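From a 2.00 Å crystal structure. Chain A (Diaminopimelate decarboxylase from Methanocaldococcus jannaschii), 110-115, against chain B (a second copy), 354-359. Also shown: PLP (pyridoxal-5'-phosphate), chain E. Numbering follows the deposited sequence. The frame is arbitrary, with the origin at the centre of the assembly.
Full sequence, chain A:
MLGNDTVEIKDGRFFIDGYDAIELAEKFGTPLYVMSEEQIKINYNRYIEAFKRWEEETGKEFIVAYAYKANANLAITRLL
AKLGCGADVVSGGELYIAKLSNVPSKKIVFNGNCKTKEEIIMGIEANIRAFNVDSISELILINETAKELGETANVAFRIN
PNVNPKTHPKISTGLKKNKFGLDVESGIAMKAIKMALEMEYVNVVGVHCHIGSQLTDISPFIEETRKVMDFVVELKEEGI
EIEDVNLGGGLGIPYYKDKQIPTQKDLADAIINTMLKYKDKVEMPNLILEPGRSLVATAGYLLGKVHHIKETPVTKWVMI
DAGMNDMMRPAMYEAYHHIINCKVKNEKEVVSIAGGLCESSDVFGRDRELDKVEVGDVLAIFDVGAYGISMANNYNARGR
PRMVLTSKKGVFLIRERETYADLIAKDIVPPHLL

Chain A (110-115) FNGNCK
Chain B (354-359) AGGLCE

Two short segments from two copies of diaminopimelate decarboxylase pass each other antiparallel in a small, largely buried contact, held by one direct hydrogen bond and two bridging waters beside a bound PLP. The touching parts run 174° apart and bury 241 Å² in total; in register, the CA atoms of Cys A114 and Gly B356 lie 4.5 Å apart and those of Gly A112 and Cys B358 6.1 Å. Asn A113 (phi/psi -93/-1) is the polar anchor. Its CA-to-CB bond points sideways, but chi1 of 66° (p) and chi2 of -81° bring the amide nearer, so that Asn A113 ND2 donates to Gly B355 O at 3.0 Å, nearly straight at 167°. Water 1 donates to Asn A113 OD1 at 2.8 Å and to Gly B356 O at 2.7 Å, linking two acceptors that cannot bond each other directly. Water 2 accepts from Cys A114 N at 2.7 Å and donates to the same Gly B356 O at 2.8 Å. The CA-to-CB bond of Cys A114 (-141/61, chi1 t) points toward the chain B stretch, and its CB packs 3.6 Å from Gly B356 CA. Gly B356 (-100/10) permits this approach: an ideal CB there would clash with Cys A114 CB at 2.9 Å. Gly A112 (148/141) has backbone angles that would jam a CB against the preceding carbonyl; its CA lies 4.1 Å from Cys B358 SG. Cys B358, its chi1 between wells at -103°, also places SG 4.1 Å from Asn A111 CB (chi1 m). The CA-to-CB bond of Lys A115 points away from the chain B stretch, and its NZ folds back to donate to Gly A112 O at 2.8 Å, closing a side-chain-to-backbone link within the chain A segment. On the PLP side, the cofactor's O3 makes a weak 3.4 Å hydrogen bond to Cys B358 O, while Asn A111 ND2 approaches PLP C2A to 3.7 Å, so both chains border the cofactor.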

# COMPACT_ATOMS: atom_id res chain seq x y z
N PHE A 110 -11.47 -20.28 -7.57
CA PHE A 110 -10.10 -19.82 -7.28
C PHE A 110 -9.48 -19.14 -8.51
O PHE A 110 -9.27 -19.78 -9.54
CB PHE A 110 -9.27 -21.07 -6.86
CG PHE A 110 -7.98 -20.77 -6.12
CD1 PHE A 110 -7.33 -19.54 -6.28
CD2 PHE A 110 -7.39 -21.75 -5.31
CE1 PHE A 110 -6.08 -19.28 -5.66
CE2 PHE A 110 -6.17 -21.52 -4.67
CZ PHE A 110 -5.49 -20.26 -4.85
N ASN A 111 -9.25 -17.84 -8.44
CA ASN A 111 -8.62 -17.05 -9.52
C ASN A 111 -7.18 -16.79 -9.17
O ASN A 111 -6.79 -16.88 -8.00
CB ASN A 111 -9.29 -15.65 -9.63
CG ASN A 111 -10.59 -15.71 -10.35
OD1 ASN A 111 -10.61 -16.11 -11.50
ND2 ASN A 111 -11.70 -15.32 -9.69
N GLY A 112 -6.38 -16.46 -10.18
CA GLY A 112 -5.01 -16.07 -9.91
C GLY A 112 -4.07 -16.47 -11.00
O GLY A 112 -4.22 -17.57 -11.51
N ASN A 113 -3.11 -15.62 -11.34
CA ASN A 113 -2.16 -15.91 -12.40
C ASN A 113 -0.86 -16.57 -11.91
O ASN A 113 0.02 -16.86 -12.72
CB ASN A 113 -1.82 -14.63 -13.16
CG ASN A 113 -1.08 -13.62 -12.29
OD1 ASN A 113 -1.70 -12.89 -11.51
ND2 ASN A 113 0.26 -13.59 -12.40
N CYS A 114 -0.70 -16.79 -10.60
CA CYS A 114 0.53 -17.47 -10.16
C CYS A 114 0.19 -18.43 -9.04
O CYS A 114 0.69 -18.34 -7.95
CB CYS A 114 1.61 -16.48 -9.67
SG CYS A 114 3.26 -17.31 -9.44
N LYS A 115 -0.67 -19.39 -9.36
CA LYS A 115 -1.09 -20.35 -8.37
C LYS A 115 0.08 -21.31 -8.13
O LYS A 115 0.65 -21.84 -9.05
CB LYS A 115 -2.31 -21.11 -8.88
CG LYS A 115 -3.47 -20.15 -9.28
CD LYS A 115 -4.77 -20.68 -8.75
CE LYS A 115 -6.12 -20.31 -9.57
NZ LYS A 115 -5.98 -19.74 -10.95
N ALA B 354 5.78 -10.54 -13.27
CA ALA B 354 4.64 -10.17 -12.44
C ALA B 354 4.52 -11.06 -11.21
O ALA B 354 5.01 -12.19 -11.19
CB ALA B 354 3.35 -10.28 -13.27
N GLY B 355 3.82 -10.53 -10.19
CA GLY B 355 3.50 -11.28 -9.00
C GLY B 355 2.18 -11.97 -9.26
O GLY B 355 1.65 -11.92 -10.39
N GLY B 356 1.63 -12.61 -8.22
CA GLY B 356 0.38 -13.33 -8.38
C GLY B 356 -0.89 -12.64 -7.91
O GLY B 356 -1.94 -13.28 -7.86
N LEU B 357 -0.83 -11.36 -7.57
CA LEU B 357 -2.07 -10.72 -7.10
C LEU B 357 -3.02 -10.40 -8.24
O LEU B 357 -2.57 -10.16 -9.39
CB LEU B 357 -1.76 -9.46 -6.28
CG LEU B 357 -1.27 -9.91 -4.91
CD1 LEU B 357 0.25 -10.35 -5.04
CD2 LEU B 357 -1.44 -8.74 -3.91
N CYS B 358 -4.32 -10.34 -7.94
CA CYS B 358 -5.29 -10.08 -8.99
C CYS B 358 -5.55 -8.63 -9.25
O CYS B 358 -6.71 -8.22 -9.31
CB CYS B 358 -6.61 -10.81 -8.70
SG CYS B 358 -6.79 -12.35 -9.75
N GLU B 359 -4.46 -7.87 -9.36
CA GLU B 359 -4.40 -6.43 -9.62
C GLU B 359 -3.51 -6.32 -10.84
O GLU B 359 -2.36 -6.84 -10.89
CB GLU B 359 -3.63 -5.66 -8.56
CG GLU B 359 -4.36 -5.23 -7.42
CD GLU B 359 -5.47 -4.31 -7.78
OE1 GLU B 359 -6.53 -4.52 -7.22
OE2 GLU B 359 -5.29 -3.40 -8.60
N1 PLP E . -12.94 -11.10 -10.08
C2 PLP E . -11.60 -10.94 -10.37
C2A PLP E . -10.93 -12.05 -11.22
C3 PLP E . -10.96 -9.82 -9.85
O3 PLP E . -9.64 -9.69 -10.14
C4 PLP E . -11.59 -8.86 -9.11
C4A PLP E . -10.78 -7.63 -8.57
O4A PLP E . -9.59 -7.73 -8.62
C5 PLP E . -12.97 -9.01 -8.81
C6 PLP E . -13.60 -10.13 -9.33
C5A PLP E . -13.84 -8.05 -8.02
O4P PLP E . -13.87 -6.73 -8.60
P PLP E . -14.81 -5.59 -8.03
O1P PLP E . -14.51 -4.43 -8.88
O2P PLP E . -14.37 -5.38 -6.61
O3P PLP E . -16.20 -6.04 -8.15
O HOH W 1 -3.83 -12.95 -9.77
O HOH W 2 -1.91 -16.03 -8.31